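Long-range contacts in putative phosphonate binding protein for ABC transporter (PDB 5LQ5), which binds phosphite strongly, methylphosphonate and phosphate only very weakly, and probably serves as the periplasmic solute-binding component of an ABC transporter: residues Val5-Ala10 against Glu215-Glu220; Asp85-Phe90 against Val204-Val209; Leu117-Gly122 against Lys145-Lys150. One frame throughout, in Å; residues are numbered along the deposited sequence.

Interaction 1 (Val5-Ala10 against Glu215-Glu220); sequences VLKVGA and ENRFGE
Lys-7 starts with CG anti to its carbonyl carbon (chi1 -62°) and then bends at chi3 and chi4, which folds the ammonium back over its own strand; Arg-217, with the same first torsion, bends at chi2 and chi3 to meet it at about a right angle. NZ of Lys-7 donates to Val-5 O (3.1 Å) in the carbonyl plane and also to Asn-2 O. Arg-217 NH2 comes within 3.1 Å of the same Val-5 O, which lies at the guanidinium edge. Against one guanidinium face Phe-218 lays its CE2, 3.4 Å from the plane and toward the rim, and sets that carbon 4.0 Å from Leu-6 CD1, while its CZ lies 3.8 Å from Leu-6 N. The end of helix 214-218 is thus packed against strand 5-10. An alanine in place of Lys-7 would probably loosen the chain leading into the strand, since the ammonium's bonds to Val-5 O and Asn-2 O would go. Two cations, NZ of Lys-7 and NH2 of Arg-217, stand only 3.3 Å apart; the salt bridge from Arg-217 NH1 to Asp-59 and the two carbonyls gripping the ammonium probably offset their repulsion.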
# COMPACT_ATOMS: atom_id res chain seq x y z
N VAL A 5 11.34 22.92 -2.89
CA VAL A 5 10.05 22.36 -2.48
C VAL A 5 10.24 20.88 -2.11
O VAL A 5 10.84 20.10 -2.90
CB VAL A 5 9.03 22.44 -3.62
CG1 VAL A 5 7.70 21.83 -3.19
CG2 VAL A 5 8.83 23.89 -4.06
N LEU A 6 9.75 20.51 -0.94
CA LEU A 6 9.72 19.10 -0.51
C LEU A 6 8.47 18.44 -1.13
O LEU A 6 7.35 18.79 -0.82
CB LEU A 6 9.68 18.95 1.03
CG LEU A 6 9.82 17.53 1.58
CD1 LEU A 6 11.24 16.99 1.43
CD2 LEU A 6 9.42 17.47 3.05
N LYS A 7 8.71 17.45 -1.97
CA LYS A 7 7.67 16.87 -2.82
C LYS A 7 7.30 15.51 -2.25
O LYS A 7 8.13 14.63 -2.12
CB LYS A 7 8.19 16.76 -4.26
CG LYS A 7 8.53 18.12 -4.90
CD LYS A 7 9.27 17.94 -6.22
CE LYS A 7 10.33 19.01 -6.40
NZ LYS A 7 11.53 18.75 -5.56
N VAL A 8 6.06 15.41 -1.82
CA VAL A 8 5.46 14.24 -1.21
C VAL A 8 4.72 13.44 -2.27
O VAL A 8 4.02 13.99 -3.12
CB VAL A 8 4.51 14.62 -0.05
CG1 VAL A 8 3.70 13.44 0.49
CG2 VAL A 8 5.28 15.27 1.09
N GLY A 9 4.95 12.14 -2.27
CA GLY A 9 4.25 11.21 -3.18
C GLY A 9 3.72 10.00 -2.42
O GLY A 9 3.97 9.81 -1.20
N ALA A 10 3.00 9.17 -3.14
CA ALA A 10 2.40 7.98 -2.57
C ALA A 10 1.97 7.02 -3.66
O ALA A 10 1.48 7.43 -4.71
CB ALA A 10 1.21 8.35 -1.74
N GLU A 215 19.76 17.04 2.93
CA GLU A 215 20.64 18.03 3.60
C GLU A 215 21.23 19.08 2.67
O GLU A 215 21.33 20.25 3.05
CB GLU A 215 21.77 17.37 4.35
CG GLU A 215 21.43 17.11 5.80
CD GLU A 215 20.69 15.81 5.97
OE1 GLU A 215 21.07 14.84 5.30
OE2 GLU A 215 19.73 15.76 6.75
N ASN A 216 21.61 18.67 1.47
CA ASN A 216 22.17 19.63 0.50
C ASN A 216 21.19 20.71 0.06
O ASN A 216 21.59 21.79 -0.33
CB ASN A 216 22.70 18.92 -0.73
CG ASN A 216 23.74 17.87 -0.39
OD1 ASN A 216 24.57 18.06 0.50
ND2 ASN A 216 23.71 16.76 -1.12
N ARG A 217 19.90 20.40 0.10
CA ARG A 217 18.86 21.36 -0.28
C ARG A 217 18.24 22.09 0.90
O ARG A 217 17.85 23.25 0.78
CB ARG A 217 17.73 20.68 -1.04
CG ARG A 217 18.15 20.03 -2.33
CD ARG A 217 17.29 18.82 -2.59
NE ARG A 217 15.89 19.20 -2.72
CZ ARG A 217 14.90 18.32 -2.88
NH1 ARG A 217 15.17 17.02 -2.93
NH2 ARG A 217 13.66 18.77 -2.98
N PHE A 218 18.14 21.39 2.03
CA PHE A 218 17.36 21.90 3.19
C PHE A 218 18.17 22.19 4.45
O PHE A 218 17.63 22.75 5.41
CB PHE A 218 16.19 20.96 3.51
CG PHE A 218 15.16 20.87 2.39
CD1 PHE A 218 14.33 21.93 2.12
CD2 PHE A 218 15.08 19.73 1.59
CE1 PHE A 218 13.39 21.86 1.09
CE2 PHE A 218 14.14 19.65 0.56
CZ PHE A 218 13.30 20.72 0.31
N GLY A 219 19.45 21.83 4.44
CA GLY A 219 20.37 22.10 5.55
C GLY A 219 20.67 20.91 6.43
O GLY A 219 19.90 19.96 6.50
N GLU A 220 21.79 20.98 7.14
CA GLU A 220 22.22 19.89 8.03
C GLU A 220 21.15 19.64 9.09
O GLU A 220 20.56 20.58 9.62
CB GLU A 220 23.56 20.20 8.74
CG GLU A 220 24.78 20.09 7.84
CD GLU A 220 25.09 21.39 7.12
OE1 GLU A 220 24.12 21.99 6.61
OE2 GLU A 220 26.28 21.78 7.06

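Interaction 2 (Asp85-Phe90 against Val204-Val209). With PO3 (phosphite ion), chain B.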
# COMPACT_ATOMS: atom_id res chain seq x y z
N ASP A 85 2.17 0.95 13.26
CA ASP A 85 2.23 -0.32 14.01
C ASP A 85 1.71 -1.48 13.18
O ASP A 85 2.33 -2.53 13.14
CB ASP A 85 1.44 -0.25 15.33
CG ASP A 85 2.15 0.57 16.38
OD1 ASP A 85 3.20 0.12 16.90
OD2 ASP A 85 1.67 1.68 16.67
N ILE A 86 0.60 -1.25 12.49
CA ILE A 86 -0.02 -2.30 11.65
C ILE A 86 0.85 -2.79 10.48
O ILE A 86 0.75 -3.95 10.05
CB ILE A 86 -1.43 -1.90 11.14
CG1 ILE A 86 -2.14 -3.12 10.54
CG2 ILE A 86 -1.42 -0.74 10.15
CD1 ILE A 86 -2.20 -4.31 11.48
N ASP A 87 1.73 -1.93 10.01
CA ASP A 87 2.65 -2.32 8.93
C ASP A 87 3.67 -3.38 9.27
O ASP A 87 4.23 -3.99 8.36
CB ASP A 87 3.31 -1.08 8.31
CG ASP A 87 2.31 -0.15 7.71
OD1 ASP A 87 1.49 -0.62 6.89
OD2 ASP A 87 2.35 1.07 8.04
N LYS A 88 3.92 -3.60 10.56
CA LYS A 88 4.73 -4.74 11.01
C LYS A 88 4.01 -6.10 10.95
O LYS A 88 4.67 -7.13 10.88
CB LYS A 88 5.28 -4.52 12.44
CG LYS A 88 6.52 -3.62 12.49
CD LYS A 88 7.26 -3.73 13.82
CE LYS A 88 6.85 -2.67 14.81
NZ LYS A 88 7.36 -2.98 16.17
N GLU A 89 2.68 -6.06 11.02
CA GLU A 89 1.80 -7.25 11.07
C GLU A 89 0.58 -7.09 10.14
O GLU A 89 -0.59 -7.26 10.55
CB GLU A 89 1.36 -7.56 12.51
CG GLU A 89 0.56 -6.46 13.20
CD GLU A 89 1.33 -5.76 14.31
OE1 GLU A 89 2.45 -5.29 14.03
OE2 GLU A 89 0.84 -5.69 15.46
N PHE A 90 0.88 -6.76 8.88
CA PHE A 90 -0.13 -6.38 7.90
C PHE A 90 -0.76 -7.65 7.30
O PHE A 90 -0.11 -8.67 7.21
CB PHE A 90 0.47 -5.49 6.80
CG PHE A 90 -0.52 -4.54 6.20
CD1 PHE A 90 -0.84 -3.37 6.86
CD2 PHE A 90 -1.18 -4.81 4.99
CE1 PHE A 90 -1.79 -2.51 6.39
CE2 PHE A 90 -2.13 -3.91 4.50
CZ PHE A 90 -2.44 -2.76 5.21
N VAL A 204 5.09 -7.71 6.38
CA VAL A 204 5.42 -6.27 6.51
C VAL A 204 4.92 -5.52 5.27
O VAL A 204 4.96 -6.06 4.18
CB VAL A 204 6.94 -6.03 6.69
CG1 VAL A 204 7.72 -6.29 5.42
CG2 VAL A 204 7.18 -4.62 7.15
N ASP A 205 4.50 -4.26 5.42
CA ASP A 205 3.98 -3.53 4.26
C ASP A 205 4.42 -2.06 4.22
O ASP A 205 5.57 -1.75 3.83
CB ASP A 205 2.46 -3.75 4.11
CG ASP A 205 1.95 -3.40 2.69
OD1 ASP A 205 2.73 -2.85 1.86
OD2 ASP A 205 0.78 -3.76 2.37
N TYR A 206 3.51 -1.13 4.52
CA TYR A 206 3.73 0.25 4.12
C TYR A 206 4.80 0.96 4.92
O TYR A 206 5.01 0.67 6.10
CB TYR A 206 2.45 1.06 4.22
CG TYR A 206 1.34 0.68 3.28
CD1 TYR A 206 1.08 1.46 2.17
CD2 TYR A 206 0.49 -0.39 3.52
CE1 TYR A 206 0.06 1.18 1.29
CE2 TYR A 206 -0.56 -0.71 2.64
CZ TYR A 206 -0.80 0.10 1.55
OH TYR A 206 -1.86 -0.25 0.71
N HIS A 207 5.46 1.92 4.27
CA HIS A 207 6.48 2.74 4.89
C HIS A 207 6.84 3.97 4.10
O HIS A 207 6.71 4.00 2.87
CB HIS A 207 7.74 1.92 5.18
CG HIS A 207 8.39 1.31 3.98
ND1 HIS A 207 7.85 0.24 3.29
CD2 HIS A 207 9.59 1.56 3.40
CE1 HIS A 207 8.68 -0.11 2.31
NE2 HIS A 207 9.74 0.67 2.36
N TRP A 208 7.25 5.00 4.83
CA TRP A 208 7.79 6.22 4.27
C TRP A 208 9.24 6.04 3.91
O TRP A 208 10.02 5.56 4.71
CB TRP A 208 7.70 7.39 5.25
CG TRP A 208 6.33 7.95 5.49
CD1 TRP A 208 5.54 7.80 6.61
CD2 TRP A 208 5.60 8.81 4.60
NE1 TRP A 208 4.37 8.49 6.43
CE2 TRP A 208 4.39 9.12 5.22
CE3 TRP A 208 5.86 9.31 3.33
CZ2 TRP A 208 3.44 9.94 4.62
CZ3 TRP A 208 4.93 10.13 2.73
CH2 TRP A 208 3.73 10.43 3.37
N VAL A 209 9.59 6.54 2.73
CA VAL A 209 10.94 6.54 2.21
C VAL A 209 11.32 7.96 1.81
O VAL A 209 10.57 8.60 1.07
CB VAL A 209 11.11 5.59 1.02
CG1 VAL A 209 12.56 5.58 0.53
CG2 VAL A 209 10.69 4.16 1.39
P PO3 B . 0.54 -2.24 -1.04
O1 PO3 B . 0.07 -3.32 -0.01
O2 PO3 B . 1.95 -2.51 -1.69
O3 PO3 B . -0.55 -1.99 -2.12
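Phe-90 and Tyr-206 form a T-shaped pair in which the tyrosine edge is directed at the phenylalanine face, with the planes at 66° and the centroids 5.5 Å apart. Asp-205, its CG anti to the backbone N, sets its carboxylate almost perpendicular to the Phe-90 ring (88°), so that OD2 rests 3.4 Å from Phe-90 CD2 and its own CB packs on the ring. That same OD2 lies 2.5 Å from O1 of the bound phosphite, a separation so short that a proton is probably held by one of the two acids. The other oxygen of Asp-205, OD1, accepts from Gly-65 N. Asp-87 grips the opposite segment twice: its carbonyl O accepts from Asp-205 N (3.0 Å, 147° at the hydrogen), and its OD1 takes a weak bond from Tyr-206 N (3.2 Å) while lying at the edge of the tyrosine ring. Arg-84 pairs with OD2 of Asp-87, and Asp-13 with the Tyr-206 hydroxyl. The 85-90 loop leads from strand 79-84 of one sheet to strand 92-97 of the other, consistent with a hinge between two lobes, while strand 207-210 continues between strands 60-63 and 79-84, and Gly-65 opens helix 65-74 beside the ligand pocket.

Interaction 3 (Leu117-Gly122 against Lys145-Lys150); sequences LRFTFG and KHFKGK
A beta-alpha-beta crossover in one lobe of the periplasmic binding protein fold sets this contact: strand 119-121 leads to helix 127-139, and the chain returns through 145-150 to the parallel strand 153-154. Aromatic packing carries most of it. Phe-119 and Phe-147 run alongside each other in the same direction, their planes 8° apart but displaced until little of one ring covers the other (centroids 4.6 Å apart). What covers the Phe-147 face is instead Phe-119 CB, in a CH-pi contact 3.5 Å from the ring centroid; Phe-119 CG, anti to the backbone N (chi1 -176°), lies over the same face, nearest to Phe-147 CZ. Phe-119 also points CE2 at the centre of the Phe-121 ring, and Leu-137 of helix 127-139 touches both Phe-121 and Phe-147. Apolar contact of another sort joins the aliphatic stems of Arg-118 and Lys-148, CG to CB at 3.8 Å; their charged ends go to Asp-171 and Asn-116. Direct backbone bonding is limited to Lys-148 N giving to Leu-117 O (2.8 Å), from well above the carbonyl plane. A water completes the join, accepting from Phe-119 N at 3.0 Å and donating to Lys-148 O at 2.9 Å.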
# COMPACT_ATOMS: atom_id res chain seq x y z
N LEU A 117 -12.48 -19.56 -11.34
CA LEU A 117 -13.24 -18.33 -11.14
C LEU A 117 -12.50 -17.20 -11.83
O LEU A 117 -11.30 -17.31 -12.12
CB LEU A 117 -13.42 -18.00 -9.66
CG LEU A 117 -14.25 -18.98 -8.83
CD1 LEU A 117 -14.34 -18.48 -7.39
CD2 LEU A 117 -15.64 -19.17 -9.41
N ARG A 118 -13.23 -16.12 -12.09
CA ARG A 118 -12.64 -14.88 -12.58
C ARG A 118 -12.06 -14.12 -11.38
O ARG A 118 -12.79 -13.75 -10.45
CB ARG A 118 -13.68 -14.04 -13.31
CG ARG A 118 -14.25 -14.71 -14.55
CD ARG A 118 -15.48 -13.97 -15.06
NE ARG A 118 -16.44 -13.82 -13.98
CZ ARG A 118 -17.38 -12.89 -13.93
NH1 ARG A 118 -17.50 -12.03 -14.90
NH2 ARG A 118 -18.18 -12.80 -12.89
N PHE A 119 -10.74 -13.95 -11.36
CA PHE A 119 -10.02 -13.45 -10.17
C PHE A 119 -9.23 -12.20 -10.55
O PHE A 119 -8.59 -12.15 -11.60
CB PHE A 119 -9.06 -14.50 -9.59
CG PHE A 119 -8.39 -14.08 -8.33
CD1 PHE A 119 -9.00 -14.32 -7.11
CD2 PHE A 119 -7.23 -13.34 -8.36
CE1 PHE A 119 -8.42 -13.88 -5.92
CE2 PHE A 119 -6.64 -12.91 -7.20
CZ PHE A 119 -7.24 -13.15 -5.98
N THR A 120 -9.31 -11.18 -9.70
CA THR A 120 -8.48 -9.97 -9.87
C THR A 120 -7.62 -9.67 -8.62
O THR A 120 -8.08 -9.71 -7.48
CB THR A 120 -9.27 -8.72 -10.26
OG1 THR A 120 -8.37 -7.66 -10.63
CG2 THR A 120 -10.21 -8.23 -9.15
N PHE A 121 -6.37 -9.37 -8.87
CA PHE A 121 -5.48 -8.76 -7.94
C PHE A 121 -5.64 -7.24 -8.02
O PHE A 121 -6.36 -6.69 -8.87
CB PHE A 121 -4.03 -9.08 -8.32
CG PHE A 121 -3.65 -10.54 -8.19
CD1 PHE A 121 -3.48 -11.13 -6.95
CD2 PHE A 121 -3.44 -11.30 -9.30
CE1 PHE A 121 -3.06 -12.44 -6.85
CE2 PHE A 121 -3.07 -12.61 -9.20
CZ PHE A 121 -2.88 -13.17 -7.99
N GLY A 122 -4.96 -6.55 -7.13
CA GLY A 122 -4.72 -5.12 -7.25
C GLY A 122 -3.61 -4.80 -8.25
O GLY A 122 -3.44 -5.51 -9.24
N LYS A 145 -2.69 -19.50 -13.88
CA LYS A 145 -3.24 -20.29 -14.98
C LYS A 145 -4.51 -21.10 -14.65
O LYS A 145 -5.21 -21.55 -15.53
CB LYS A 145 -2.18 -21.23 -15.54
CG LYS A 145 -1.80 -22.33 -14.56
CD LYS A 145 -0.77 -23.24 -15.18
CE LYS A 145 -0.53 -24.41 -14.26
NZ LYS A 145 0.78 -25.01 -14.61
N HIS A 146 -4.79 -21.27 -13.36
CA HIS A 146 -6.00 -22.00 -12.90
C HIS A 146 -7.27 -21.17 -12.86
O HIS A 146 -8.35 -21.70 -12.65
CB HIS A 146 -5.77 -22.59 -11.52
CG HIS A 146 -4.69 -23.62 -11.49
ND1 HIS A 146 -3.75 -23.70 -10.49
CD2 HIS A 146 -4.38 -24.62 -12.36
CE1 HIS A 146 -2.93 -24.70 -10.72
NE2 HIS A 146 -3.28 -25.27 -11.86
N PHE A 147 -7.13 -19.87 -12.99
CA PHE A 147 -8.30 -19.00 -13.03
C PHE A 147 -8.99 -19.08 -14.38
O PHE A 147 -8.39 -19.48 -15.38
CB PHE A 147 -7.90 -17.57 -12.68
CG PHE A 147 -7.40 -17.41 -11.25
CD1 PHE A 147 -8.09 -17.93 -10.16
CD2 PHE A 147 -6.25 -16.68 -10.99
CE1 PHE A 147 -7.64 -17.76 -8.87
CE2 PHE A 147 -5.80 -16.48 -9.70
CZ PHE A 147 -6.49 -17.03 -8.64
N LYS A 148 -10.27 -18.68 -14.37
CA LYS A 148 -11.07 -18.54 -15.59
C LYS A 148 -10.29 -17.63 -16.56
O LYS A 148 -9.85 -16.53 -16.18
CB LYS A 148 -12.50 -18.02 -15.25
CG LYS A 148 -13.51 -17.98 -16.39
CD LYS A 148 -13.92 -19.36 -16.85
CE LYS A 148 -14.98 -20.00 -15.97
NZ LYS A 148 -15.28 -21.38 -16.44
N GLY A 149 -10.07 -18.10 -17.78
CA GLY A 149 -9.25 -17.37 -18.77
C GLY A 149 -7.73 -17.56 -18.69
O GLY A 149 -7.00 -17.00 -19.50
N LYS A 150 -7.29 -18.38 -17.74
CA LYS A 150 -5.86 -18.69 -17.46
C LYS A 150 -5.04 -17.43 -17.18
O LYS A 150 -3.82 -17.34 -17.42
CB LYS A 150 -5.23 -19.57 -18.57
CG LYS A 150 -6.17 -20.68 -19.05
CD LYS A 150 -5.50 -22.04 -19.20
CE LYS A 150 -6.54 -23.11 -19.52
NZ LYS A 150 -6.05 -24.48 -19.25
O HOH W 1 -9.54 -14.61 -14.00

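Overall arrangement
Interaction 2 is the buried one, its centre about 9 Å from that of the chain, and combines backbone bonds, an edge-to-face aromatic pair and a carboxylate at the phosphite. Interactions 1 and 3 lie on opposite sides of the chain's centre, their own centres about 42 Å apart: the first is a surface contact where two cations crowd beside an apolar Leu-6 and Phe-218 pair, the third a partly buried one built on aromatic packing and a water bridge. Interactions 1 and 2 each place one segment on the same sheet, through strands 5-10 and 207-210, and touch where Trp-208 CZ3 meets Gly-9 O at 4.1 Å; strand 207-210 is followed along the chain by helix 214-218. Interaction 3 joins strand 119-121 of the other sheet to a loop, its nearest atoms about 10 Å from those of interaction 2.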